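Long-range contacts in acyl-CoA dehydrogenase FadE3 (Mycobacterium smegmatis, PDB 4IV6), which belongs to the acyl-CoA dehydrogenase family of flavoproteins, with helical N- and C-terminal domains around a middle beta domain, and binds dihydroflavine-adenine dinucleotide: residues V29-E34 / E349-R354; E77-W82 / A250-G255; E119-M124 / I158-R163; G205-E210 / Y355-P360. All coordinates share one frame; numbering follows the deposited sequence.

Contact 1: V29-E34 / E349-R354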
# COMPACT_ATOMS: atom_id res chain seq x y z
N VAL B 29 31.14 -9.11 14.90
CA VAL B 29 31.38 -8.02 15.84
C VAL B 29 30.36 -6.89 15.75
O VAL B 29 30.35 -5.99 16.59
CB VAL B 29 32.80 -7.42 15.68
CG1 VAL B 29 33.87 -8.45 16.01
CG2 VAL B 29 33.01 -6.85 14.29
N VAL B 30 29.51 -6.94 14.72
CA VAL B 30 28.63 -5.81 14.43
C VAL B 30 27.66 -5.51 15.58
O VAL B 30 27.50 -4.36 15.97
CB VAL B 30 27.94 -5.99 13.05
CG1 VAL B 30 27.03 -7.21 13.01
CG2 VAL B 30 27.15 -4.76 12.69
N ARG B 31 27.07 -6.54 16.20
CA ARG B 31 26.11 -6.26 17.26
C ARG B 31 26.73 -5.47 18.38
O ARG B 31 26.19 -4.46 18.78
CB ARG B 31 25.44 -7.52 17.82
CG ARG B 31 24.38 -7.19 18.89
CD ARG B 31 23.71 -8.41 19.54
NE ARG B 31 23.76 -9.51 18.60
CZ ARG B 31 22.98 -9.65 17.54
NH1 ARG B 31 21.99 -8.79 17.30
NH2 ARG B 31 23.16 -10.69 16.74
N GLU B 32 27.87 -5.92 18.90
CA GLU B 32 28.50 -5.27 20.03
C GLU B 32 28.91 -3.85 19.65
O GLU B 32 28.66 -2.91 20.40
CB GLU B 32 29.71 -6.07 20.52
N LEU B 33 29.53 -3.68 18.50
CA LEU B 33 29.99 -2.37 18.10
C LEU B 33 28.80 -1.42 17.90
O LEU B 33 28.81 -0.34 18.45
CB LEU B 33 30.79 -2.43 16.80
CG LEU B 33 32.12 -3.22 16.77
CD1 LEU B 33 32.56 -3.38 15.34
CD2 LEU B 33 33.22 -2.55 17.60
N GLU B 34 27.80 -1.87 17.12
CA GLU B 34 26.64 -1.03 16.68
C GLU B 34 25.83 -0.64 17.89
O GLU B 34 25.45 0.52 18.03
CB GLU B 34 25.74 -1.78 15.66
CG GLU B 34 24.71 -0.95 14.87
CD GLU B 34 23.42 -0.68 15.61
OE1 GLU B 34 23.08 -1.41 16.56
OE2 GLU B 34 22.69 0.27 15.22
N GLU B 349 18.72 -8.98 20.38
CA GLU B 349 19.56 -10.17 20.20
C GLU B 349 19.38 -10.81 18.82
O GLU B 349 20.17 -11.67 18.42
CB GLU B 349 19.29 -11.20 21.32
CG GLU B 349 19.91 -10.73 22.64
CD GLU B 349 19.45 -11.47 23.90
OE1 GLU B 349 20.06 -11.17 24.95
OE2 GLU B 349 18.51 -12.30 23.88
N TYR B 350 18.37 -10.35 18.07
CA TYR B 350 18.21 -10.68 16.66
C TYR B 350 18.56 -9.43 15.84
O TYR B 350 18.65 -8.32 16.39
CB TYR B 350 16.77 -11.14 16.39
CG TYR B 350 16.45 -12.46 17.04
CD1 TYR B 350 16.32 -12.56 18.41
CD2 TYR B 350 16.31 -13.63 16.28
CE1 TYR B 350 16.06 -13.76 19.02
CE2 TYR B 350 16.04 -14.86 16.89
CZ TYR B 350 15.92 -14.90 18.27
OH TYR B 350 15.65 -16.06 18.93
N ASP B 351 18.80 -9.60 14.55
CA ASP B 351 19.37 -8.54 13.72
C ASP B 351 18.32 -7.71 12.98
O ASP B 351 18.62 -6.61 12.51
CB ASP B 351 20.37 -9.13 12.72
CG ASP B 351 21.62 -9.71 13.40
OD1 ASP B 351 21.95 -9.29 14.53
OD2 ASP B 351 22.27 -10.58 12.80
N VAL B 352 17.10 -8.23 12.84
CA VAL B 352 16.11 -7.59 12.01
C VAL B 352 15.73 -6.21 12.58
O VAL B 352 15.39 -5.33 11.82
CB VAL B 352 14.86 -8.47 11.70
CG1 VAL B 352 15.25 -9.61 10.76
CG2 VAL B 352 14.23 -9.07 12.96
N GLU B 353 15.80 -6.01 13.89
CA GLU B 353 15.50 -4.70 14.46
C GLU B 353 16.51 -3.66 14.02
O GLU B 353 16.16 -2.52 13.81
CB GLU B 353 15.41 -4.73 15.98
CG GLU B 353 16.73 -5.00 16.70
CD GLU B 353 17.54 -3.75 17.03
OE1 GLU B 353 18.78 -3.84 17.07
OE2 GLU B 353 16.93 -2.69 17.27
N ARG B 354 17.76 -4.07 13.82
CA ARG B 354 18.77 -3.16 13.33
C ARG B 354 18.47 -2.74 11.88
O ARG B 354 18.61 -1.56 11.54
CB ARG B 354 20.18 -3.78 13.42
CG ARG B 354 21.24 -2.77 13.08
CD ARG B 354 22.44 -3.32 12.40
NE ARG B 354 22.86 -4.70 12.72
CZ ARG B 354 23.51 -5.45 11.83
NH1 ARG B 354 23.77 -4.97 10.59
NH2 ARG B 354 23.91 -6.67 12.14
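The first turn of helix 30-35 lies beside the entry into helix 352-364 with the backbones well apart, R31 CA being 7.9 Å from D351 CA, so side chains bridge the gap. R31 suits this by length: CG stands anti to the backbone N (chi1 -177°), and a bend at chi3 brings the guanidinium to D351. R31 NH1 and NH2 both turn to one oxygen, D351 OD1, at 2.8 Å and 2.9 Å. Guanidinium and carboxylate planes are nearly parallel, 12° apart, but stepped, and each N-H points off line, so both bonds of this salt bridge are weak. E349 O sits over one guanidinium face, 3.3 Å above the plane and displaced toward the rim, and T348 O takes a further bond from NH1. R354 presents its own guanidinium face to V30, whose branched CG2 lies 3.7 Å above its centre, a small apolar platform. E34 meets the aliphatic part of R354, CD to CG at 3.9 Å, while its carboxylate is paired with R357 and R354 NH1 turns to G81 O. The N- and C-terminal domains are thus joined by a weak salt bridge, its charges probably stabilising each other, and deeper in by van der Waals contact.

Contact 2: E77-W82 / A250-G255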
# COMPACT_ATOMS: atom_id res chain seq x y z
N GLU B 77 27.21 -5.26 -0.81
CA GLU B 77 27.77 -6.28 0.06
C GLU B 77 28.11 -5.70 1.41
O GLU B 77 27.81 -6.31 2.44
CB GLU B 77 29.04 -6.90 -0.51
CG GLU B 77 28.83 -7.86 -1.67
CD GLU B 77 27.96 -9.07 -1.39
OE1 GLU B 77 27.86 -9.58 -0.22
OE2 GLU B 77 27.35 -9.51 -2.39
N LEU B 78 28.76 -4.54 1.40
CA LEU B 78 29.10 -3.85 2.63
C LEU B 78 27.87 -3.57 3.46
O LEU B 78 27.84 -3.88 4.67
CB LEU B 78 29.83 -2.55 2.32
CG LEU B 78 31.27 -2.65 1.87
CD1 LEU B 78 31.76 -1.28 1.51
CD2 LEU B 78 32.13 -3.23 2.98
N ALA B 79 26.85 -3.02 2.81
CA ALA B 79 25.60 -2.63 3.51
C ALA B 79 24.81 -3.80 4.03
O ALA B 79 24.18 -3.70 5.09
CB ALA B 79 24.72 -1.76 2.64
N ARG B 80 24.85 -4.92 3.31
CA ARG B 80 24.30 -6.15 3.78
C ARG B 80 24.86 -6.53 5.16
O ARG B 80 24.11 -6.91 6.06
CB ARG B 80 24.58 -7.24 2.76
CG ARG B 80 24.08 -8.63 3.10
CD ARG B 80 24.58 -9.59 2.00
NE ARG B 80 24.44 -10.96 2.47
CZ ARG B 80 25.35 -11.66 3.13
NH1 ARG B 80 25.03 -12.87 3.49
NH2 ARG B 80 26.59 -11.22 3.32
N GLY B 81 26.17 -6.40 5.34
CA GLY B 81 26.76 -6.65 6.67
C GLY B 81 26.43 -5.56 7.69
O GLY B 81 26.06 -5.85 8.83
N TRP B 82 26.58 -4.32 7.29
CA TRP B 82 26.34 -3.18 8.18
C TRP B 82 26.25 -1.92 7.34
O TRP B 82 27.25 -1.53 6.73
CB TRP B 82 27.44 -3.06 9.23
CG TRP B 82 27.22 -2.09 10.34
CD1 TRP B 82 26.07 -1.42 10.66
CD2 TRP B 82 28.19 -1.72 11.33
NE1 TRP B 82 26.27 -0.66 11.79
CE2 TRP B 82 27.56 -0.81 12.21
CE3 TRP B 82 29.52 -2.06 11.56
CZ2 TRP B 82 28.22 -0.25 13.30
CZ3 TRP B 82 30.17 -1.49 12.64
CH2 TRP B 82 29.52 -0.60 13.49
N ALA B 250 21.10 3.70 -3.32
CA ALA B 250 20.25 2.59 -3.76
C ALA B 250 20.87 1.24 -3.40
O ALA B 250 20.19 0.33 -2.94
CB ALA B 250 19.98 2.67 -5.25
N ALA B 251 22.17 1.10 -3.62
CA ALA B 251 22.92 -0.11 -3.25
C ALA B 251 22.93 -0.36 -1.75
O ALA B 251 22.86 -1.51 -1.32
CB ALA B 251 24.35 -0.02 -3.76
N ARG B 252 23.05 0.69 -0.94
CA ARG B 252 22.91 0.51 0.49
C ARG B 252 21.59 -0.12 0.86
O ARG B 252 21.52 -0.96 1.75
CB ARG B 252 22.97 1.82 1.24
CG ARG B 252 24.30 2.19 1.71
CD ARG B 252 24.21 3.38 2.66
NE ARG B 252 24.88 4.48 2.05
CZ ARG B 252 24.83 5.72 2.50
NH1 ARG B 252 25.51 6.62 1.85
NH2 ARG B 252 24.13 6.05 3.57
N ALA B 253 20.55 0.36 0.19
CA ALA B 253 19.20 -0.07 0.47
C ALA B 253 18.98 -1.51 -0.02
O ALA B 253 18.39 -2.32 0.68
CB ALA B 253 18.20 0.92 -0.15
N THR B 254 19.49 -1.88 -1.20
CA THR B 254 19.36 -3.26 -1.59
C THR B 254 20.18 -4.20 -0.70
O THR B 254 19.80 -5.33 -0.51
CB THR B 254 19.67 -3.54 -3.06
OG1 THR B 254 21.01 -3.13 -3.37
CG2 THR B 254 18.65 -2.87 -3.94
N GLY B 255 21.26 -3.69 -0.13
CA GLY B 255 22.11 -4.49 0.76
C GLY B 255 21.41 -4.75 2.07
O GLY B 255 21.37 -5.90 2.53
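A79 and G255 bring two helices of the N- and C-terminal domains almost backbone to backbone at a buried point. The A79 methyl points across the interface and rests on helix 234-270, its CB 3.4 Å from R252 O and 4.1 Å from R252 CG. Beside it the CA-H of R80 is directed at G255 O, a CA-H...O contact of 3.2 Å between R80 CA and that oxygen. G255 suits the spot because it has no side chain: a CB there would lie only 2.9 Å from A79 CB and as close to R80 N. With alanine against glycine, the axes of the two short helical segments pass 7.2 Å apart, crossing at -47°. The longer side chains lead away from this seam. R80 starts with CG anti to the backbone N (chi1 179°) and stays extended to NE, carrying its guanidinium to E23 and E262. R252, bent at chi3, turns off to E366 and Q248, and E77 reaches R258 farther along helix 234-270. No conventional hydrogen bond crosses between the two segments; van der Waals contact and one weak CA-H...O interaction fill the seam, and the buried charges of R80 and R252 find their counter-ions beyond it.

Contact 3: E119-M124 / I158-R163. With FDA (dihydroflavine-adenine dinucleotide), chain D.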
# COMPACT_ATOMS: atom_id res chain seq x y z
N GLU B 119 44.13 6.87 3.15
CA GLU B 119 44.99 7.65 4.04
C GLU B 119 44.35 9.01 4.27
O GLU B 119 44.36 9.50 5.39
CB GLU B 119 46.39 7.84 3.45
CG GLU B 119 47.34 8.57 4.40
CD GLU B 119 48.69 8.91 3.77
OE1 GLU B 119 49.20 8.15 2.91
OE2 GLU B 119 49.24 9.95 4.16
N LEU B 120 43.79 9.59 3.21
CA LEU B 120 42.92 10.74 3.32
C LEU B 120 41.50 10.36 2.96
O LEU B 120 41.27 9.80 1.91
CB LEU B 120 43.39 11.84 2.40
CG LEU B 120 42.48 13.06 2.26
CD1 LEU B 120 42.37 13.80 3.57
CD2 LEU B 120 43.04 13.97 1.19
N ARG B 121 40.55 10.71 3.81
CA ARG B 121 39.14 10.54 3.54
C ARG B 121 38.42 11.87 3.33
O ARG B 121 38.78 12.90 3.92
CB ARG B 121 38.51 9.80 4.71
CG ARG B 121 38.83 8.31 4.66
CD ARG B 121 38.36 7.62 5.91
NE ARG B 121 36.92 7.60 5.99
CZ ARG B 121 36.26 7.21 7.08
NH1 ARG B 121 36.93 6.78 8.15
NH2 ARG B 121 34.94 7.22 7.07
N ALA B 122 37.40 11.84 2.47
CA ALA B 122 36.63 13.03 2.14
C ALA B 122 35.16 12.78 2.35
O ALA B 122 34.67 11.64 2.27
CB ALA B 122 36.90 13.47 0.70
N THR B 123 34.44 13.87 2.60
CA THR B 123 32.99 13.81 2.70
C THR B 123 32.36 15.04 2.06
O THR B 123 33.06 16.02 1.75
CB THR B 123 32.56 13.65 4.15
OG1 THR B 123 31.14 13.40 4.21
CG2 THR B 123 32.89 14.93 4.95
N MET B 124 31.04 14.99 1.85
CA MET B 124 30.28 16.10 1.24
C MET B 124 29.55 16.90 2.29
O MET B 124 28.79 16.32 3.04
CB MET B 124 29.17 15.59 0.33
CG MET B 124 29.58 14.82 -0.90
SD MET B 124 30.48 15.83 -2.09
CE MET B 124 29.35 17.18 -2.32
N ILE B 158 26.61 16.12 8.80
CA ILE B 158 27.68 15.79 7.87
C ILE B 158 28.36 14.49 8.29
O ILE B 158 29.03 14.43 9.32
CB ILE B 158 28.68 16.95 7.71
CG1 ILE B 158 27.95 18.23 7.27
CG2 ILE B 158 29.79 16.56 6.72
CD1 ILE B 158 26.95 18.03 6.12
N SER B 159 28.15 13.44 7.50
CA SER B 159 28.67 12.13 7.82
C SER B 159 30.19 12.07 7.67
O SER B 159 30.78 12.67 6.78
CB SER B 159 28.03 11.07 6.93
OG SER B 159 26.62 11.01 7.19
N ASN B 160 30.80 11.30 8.56
CA ASN B 160 32.24 11.10 8.58
C ASN B 160 33.05 12.40 8.67
O ASN B 160 34.21 12.44 8.27
CB ASN B 160 32.68 10.32 7.36
CG ASN B 160 31.85 9.09 7.11
OD1 ASN B 160 32.00 8.07 7.77
ND2 ASN B 160 31.02 9.15 6.09
N ALA B 161 32.45 13.46 9.22
CA ALA B 161 33.12 14.76 9.30
C ALA B 161 34.38 14.79 10.15
O ALA B 161 35.27 15.60 9.89
CB ALA B 161 32.15 15.82 9.78
N ARG B 162 34.45 13.95 11.18
CA ARG B 162 35.59 13.93 12.09
C ARG B 162 36.76 13.14 11.47
O ARG B 162 37.91 13.58 11.48
CB ARG B 162 35.17 13.29 13.43
CG ARG B 162 36.10 13.54 14.60
CD ARG B 162 35.55 13.08 15.96
NE ARG B 162 34.19 13.59 16.28
CZ ARG B 162 33.90 14.83 16.65
NH1 ARG B 162 34.83 15.78 16.76
NH2 ARG B 162 32.64 15.15 16.92
N ARG B 163 36.44 12.00 10.88
CA ARG B 163 37.46 11.12 10.29
C ARG B 163 37.92 11.62 8.90
O ARG B 163 38.95 11.18 8.43
CB ARG B 163 36.91 9.69 10.12
CG ARG B 163 36.42 8.92 11.37
CD ARG B 163 37.20 9.25 12.60
NE ARG B 163 37.01 8.43 13.80
CZ ARG B 163 35.94 8.35 14.62
NH1 ARG B 163 34.73 8.87 14.34
NH2 ARG B 163 36.10 7.63 15.73
PA FDA D . 13.67 19.50 5.04
O1A FDA D . 14.22 20.03 3.74
O2A FDA D . 13.51 20.42 6.23
O5B FDA D . 12.28 18.79 4.73
C5B FDA D . 11.37 18.34 5.77
C4B FDA D . 10.18 17.63 5.11
O4B FDA D . 9.55 18.45 4.11
C3B FDA D . 10.60 16.38 4.37
O3B FDA D . 9.50 15.44 4.36
C2B FDA D . 10.89 16.91 2.98
O2B FDA D . 10.84 15.93 1.95
C1B FDA D . 9.74 17.88 2.82
N9A FDA D . 10.00 18.93 1.81
C8A FDA D . 10.86 19.96 1.94
N7A FDA D . 10.81 20.76 0.86
C5A FDA D . 9.90 20.22 0.01
C6A FDA D . 9.36 20.54 -1.30
N6A FDA D . 9.80 21.62 -1.94
N1A FDA D . 8.43 19.74 -1.86
C2A FDA D . 7.96 18.66 -1.20
N3A FDA D . 8.41 18.29 0.02
C4A FDA D . 9.35 19.03 0.66
N1 FDA D . 23.86 15.91 4.31
C2 FDA D . 25.06 16.24 3.85
O2 FDA D . 25.21 17.33 3.26
N3 FDA D . 26.13 15.42 3.99
C4 FDA D . 26.09 14.25 4.62
O4 FDA D . 27.12 13.54 4.75
C4X FDA D . 24.78 13.80 5.14
N5 FDA D . 24.61 12.65 5.81
C5X FDA D . 23.52 12.50 6.62
C6 FDA D . 23.50 11.54 7.64
C7 FDA D . 22.38 11.36 8.45
C7M FDA D . 22.38 10.35 9.56
C8 FDA D . 21.23 12.14 8.22
C8M FDA D . 19.96 12.02 9.03
C9 FDA D . 21.25 13.10 7.22
C9A FDA D . 22.39 13.30 6.42
N10 FDA D . 22.39 14.31 5.44
C10 FDA D . 23.65 14.74 4.97
C1' FDA D . 21.34 15.33 5.54
C2' FDA D . 20.23 14.93 4.59
O2' FDA D . 20.65 15.02 3.23
C3' FDA D . 19.03 15.84 4.86
O3' FDA D . 18.40 15.40 6.06
C4' FDA D . 18.01 15.83 3.75
O4' FDA D . 18.53 16.71 2.74
C5' FDA D . 16.65 16.41 4.20
O5' FDA D . 16.88 17.65 4.83
P FDA D . 16.03 18.26 6.02
O1P FDA D . 16.57 19.67 6.14
O2P FDA D . 16.11 17.35 7.20
O3P FDA D . 14.53 18.21 5.42
O HOH W 1 40.98 11.90 6.51
O HOH W 2 33.50 7.82 9.80
O HOH W 3 30.57 10.69 3.73
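Three waters bridge these two segments, although the contact is buried and no backbone hydrogen bond joins them. It belongs to the beta-structured middle domain of the acyl-CoA dehydrogenase fold, where strand 122-125 passes the type II turn I158-A161 ending strand 148-159. N160 takes the third turn position with positive phi (56°), which asparagine tolerates well. T123 makes a direct bond: OG1, anti to the backbone N, donates to S159 O at 2.7 Å in the carbonyl plane, while its methyl meets I158 CG2. Water 3 donates to the same OG1 and accepts from N160 ND2. R121 bends at chi3 so that one guanidinium face lies over R163 CB, with NH1 3.5 Å from that carbon; R163 sends its own guanidinium to E210. Water 2 links R121 NH2 to N160 OD1, and water 1 runs from R121 N to R163 O. Both segments meet the flavin. M124 O accepts from flavin N3 at 3.0 Å, almost straight at 174°, and S159 N donates to flavin O4 at 2.9 Å. Serine suits this place because its short hydroxyl reaches the next flavin atom: S159 OG accepts from flavin N5 at 2.9 Å, along a more bent path of 131°.

Contact 4: G205-E210 / Y355-P360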
# COMPACT_ATOMS: atom_id res chain seq x y z
N GLY B 205 19.73 4.94 13.84
CA GLY B 205 20.57 3.88 13.25
C GLY B 205 21.79 4.53 12.60
O GLY B 205 22.19 5.64 12.99
N TYR B 206 22.41 3.83 11.65
CA TYR B 206 23.62 4.34 11.01
C TYR B 206 24.68 4.57 12.09
O TYR B 206 25.40 5.54 12.04
CB TYR B 206 23.31 5.67 10.29
CG TYR B 206 24.31 6.12 9.22
CD1 TYR B 206 25.49 5.41 8.93
CD2 TYR B 206 24.08 7.27 8.51
CE1 TYR B 206 26.39 5.87 7.96
CE2 TYR B 206 24.95 7.73 7.54
CZ TYR B 206 26.09 7.03 7.26
OH TYR B 206 26.94 7.51 6.27
N LYS B 207 24.75 3.67 13.05
CA LYS B 207 25.64 3.86 14.20
C LYS B 207 27.10 3.52 13.86
O LYS B 207 27.39 2.97 12.82
CB LYS B 207 25.09 3.09 15.40
CG LYS B 207 23.90 3.86 16.00
CD LYS B 207 23.15 3.18 17.12
CE LYS B 207 23.87 3.35 18.44
NZ LYS B 207 23.38 2.36 19.45
N GLY B 208 28.02 3.89 14.73
CA GLY B 208 29.46 3.67 14.45
C GLY B 208 30.10 4.81 13.67
O GLY B 208 31.14 5.34 14.07
N VAL B 209 29.46 5.18 12.55
CA VAL B 209 29.80 6.39 11.76
C VAL B 209 29.22 7.66 12.37
O VAL B 209 28.02 7.73 12.65
CB VAL B 209 29.25 6.26 10.32
CG1 VAL B 209 29.26 7.60 9.57
CG2 VAL B 209 30.07 5.23 9.57
N GLU B 210 30.07 8.67 12.55
CA GLU B 210 29.64 9.95 13.12
C GLU B 210 28.97 10.81 12.04
O GLU B 210 29.36 10.75 10.90
CB GLU B 210 30.81 10.67 13.78
CG GLU B 210 31.80 11.42 12.87
CD GLU B 210 32.79 10.54 12.11
OE1 GLU B 210 32.69 9.29 12.16
OE2 GLU B 210 33.70 11.10 11.47
N TYR B 355 18.12 -3.70 11.02
CA TYR B 355 17.79 -3.33 9.64
C TYR B 355 16.62 -2.36 9.61
O TYR B 355 16.59 -1.45 8.79
CB TYR B 355 17.51 -4.54 8.74
CG TYR B 355 18.47 -5.69 8.92
CD1 TYR B 355 19.85 -5.50 8.97
CD2 TYR B 355 17.98 -7.00 9.00
CE1 TYR B 355 20.71 -6.57 9.14
CE2 TYR B 355 18.84 -8.06 9.17
CZ TYR B 355 20.19 -7.85 9.23
OH TYR B 355 20.99 -8.94 9.35
N PHE B 356 15.66 -2.59 10.49
CA PHE B 356 14.47 -1.76 10.61
C PHE B 356 14.87 -0.32 11.01
O PHE B 356 14.33 0.64 10.50
CB PHE B 356 13.52 -2.40 11.64
CG PHE B 356 12.27 -1.61 11.93
CD1 PHE B 356 11.16 -1.68 11.09
CD2 PHE B 356 12.16 -0.84 13.08
CE1 PHE B 356 10.00 -0.97 11.39
CE2 PHE B 356 11.00 -0.14 13.37
CZ PHE B 356 9.93 -0.21 12.53
N ARG B 357 15.83 -0.20 11.93
CA ARG B 357 16.30 1.12 12.36
C ARG B 357 17.18 1.80 11.31
O ARG B 357 17.23 3.00 11.26
CB ARG B 357 17.12 0.99 13.67
CG ARG B 357 16.32 0.73 14.93
CD ARG B 357 17.22 0.81 16.14
NE ARG B 357 18.15 -0.31 16.21
CZ ARG B 357 19.45 -0.27 15.93
NH1 ARG B 357 20.05 0.86 15.60
NH2 ARG B 357 20.17 -1.38 16.07
N ASP B 358 17.88 1.01 10.49
CA ASP B 358 18.80 1.56 9.49
C ASP B 358 18.08 2.02 8.20
O ASP B 358 18.47 2.99 7.57
CB ASP B 358 19.88 0.55 9.13
CG ASP B 358 21.00 0.49 10.18
OD1 ASP B 358 21.03 1.37 11.08
OD2 ASP B 358 21.83 -0.43 10.09
N ALA B 359 17.00 1.33 7.84
CA ALA B 359 16.33 1.56 6.56
C ALA B 359 15.80 2.98 6.32
O ALA B 359 15.97 3.51 5.23
CB ALA B 359 15.22 0.51 6.35
N PRO B 360 15.22 3.62 7.34
CA PRO B 360 14.75 4.98 7.15
C PRO B 360 15.84 6.00 6.79
O PRO B 360 15.52 7.02 6.15
CB PRO B 360 14.09 5.33 8.49
CG PRO B 360 13.83 4.04 9.15
CD PRO B 360 14.90 3.12 8.68
O HOH W 4 23.29 1.03 12.67
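G205, R357 and D358 carry this contact, in which the loop before strand 211-216 lies against helix 352-364. G205 presses its bare CA to the helix, 3.3 Å from D358 OD1. Glycine suits the place because a CB on G205 would point into the helix, 2.4 Å from D358 OD1 and 2.7 Å from R357 O. D358, its CG anti to the carbonyl carbon (chi1 -79°), brings OD1 up to the loop backbone. Y206 N donates to D358 OD1 at 2.9 Å along a nearly straight line (168°), but from above the carboxylate plane, 41° out of it. Water 4 also donates to OD1 and accepts from K207 N, so one aspartate oxygen holds two successive loop amides. R357 bends at chi3 and lays NH1 beside the loop, 3.9 Å from G205 CA and 4.2 Å from K207 CD. Arginine's length and several N-H groups let it serve E34, E353 and L204 O at once; K207 NZ turns to E34 O and H35 O. R357 O accepts from Y346 OH of the second subunit, and F356 stacks on F356 of that subunit. Y206 lines the pocket of the dihydroflavine-adenine dinucleotide. Two donors on the OD1 of buried D358 would be expected to favour the ionised carboxylate and would help hold the loop that carries this pocket residue.

How the contacts relate
Contacts 1, 2 and 4 form one connected cluster, with centres 11 to 15 Å apart. Contacts 1 and 4 share helix 352-364 and are tied by the salt bridge of E34 OE2 to R357 NH1, 2.7 Å long. R354 NH1 lies 3.0 Å from G81 O, probably a hydrogen bond, linking contacts 1 and 2, and W82 CZ2 comes within 3.4 Å of K207 O to join contacts 2 and 4. Contact 3 stands apart from contacts 1 and 2 but reaches contact 4, where N160 N meets E210 O at 2.8 Å. It bonds the flavin directly, while the side chain of Y206 in contact 4 lies about 4 Å from a bound dihydroflavine-adenine dinucleotide.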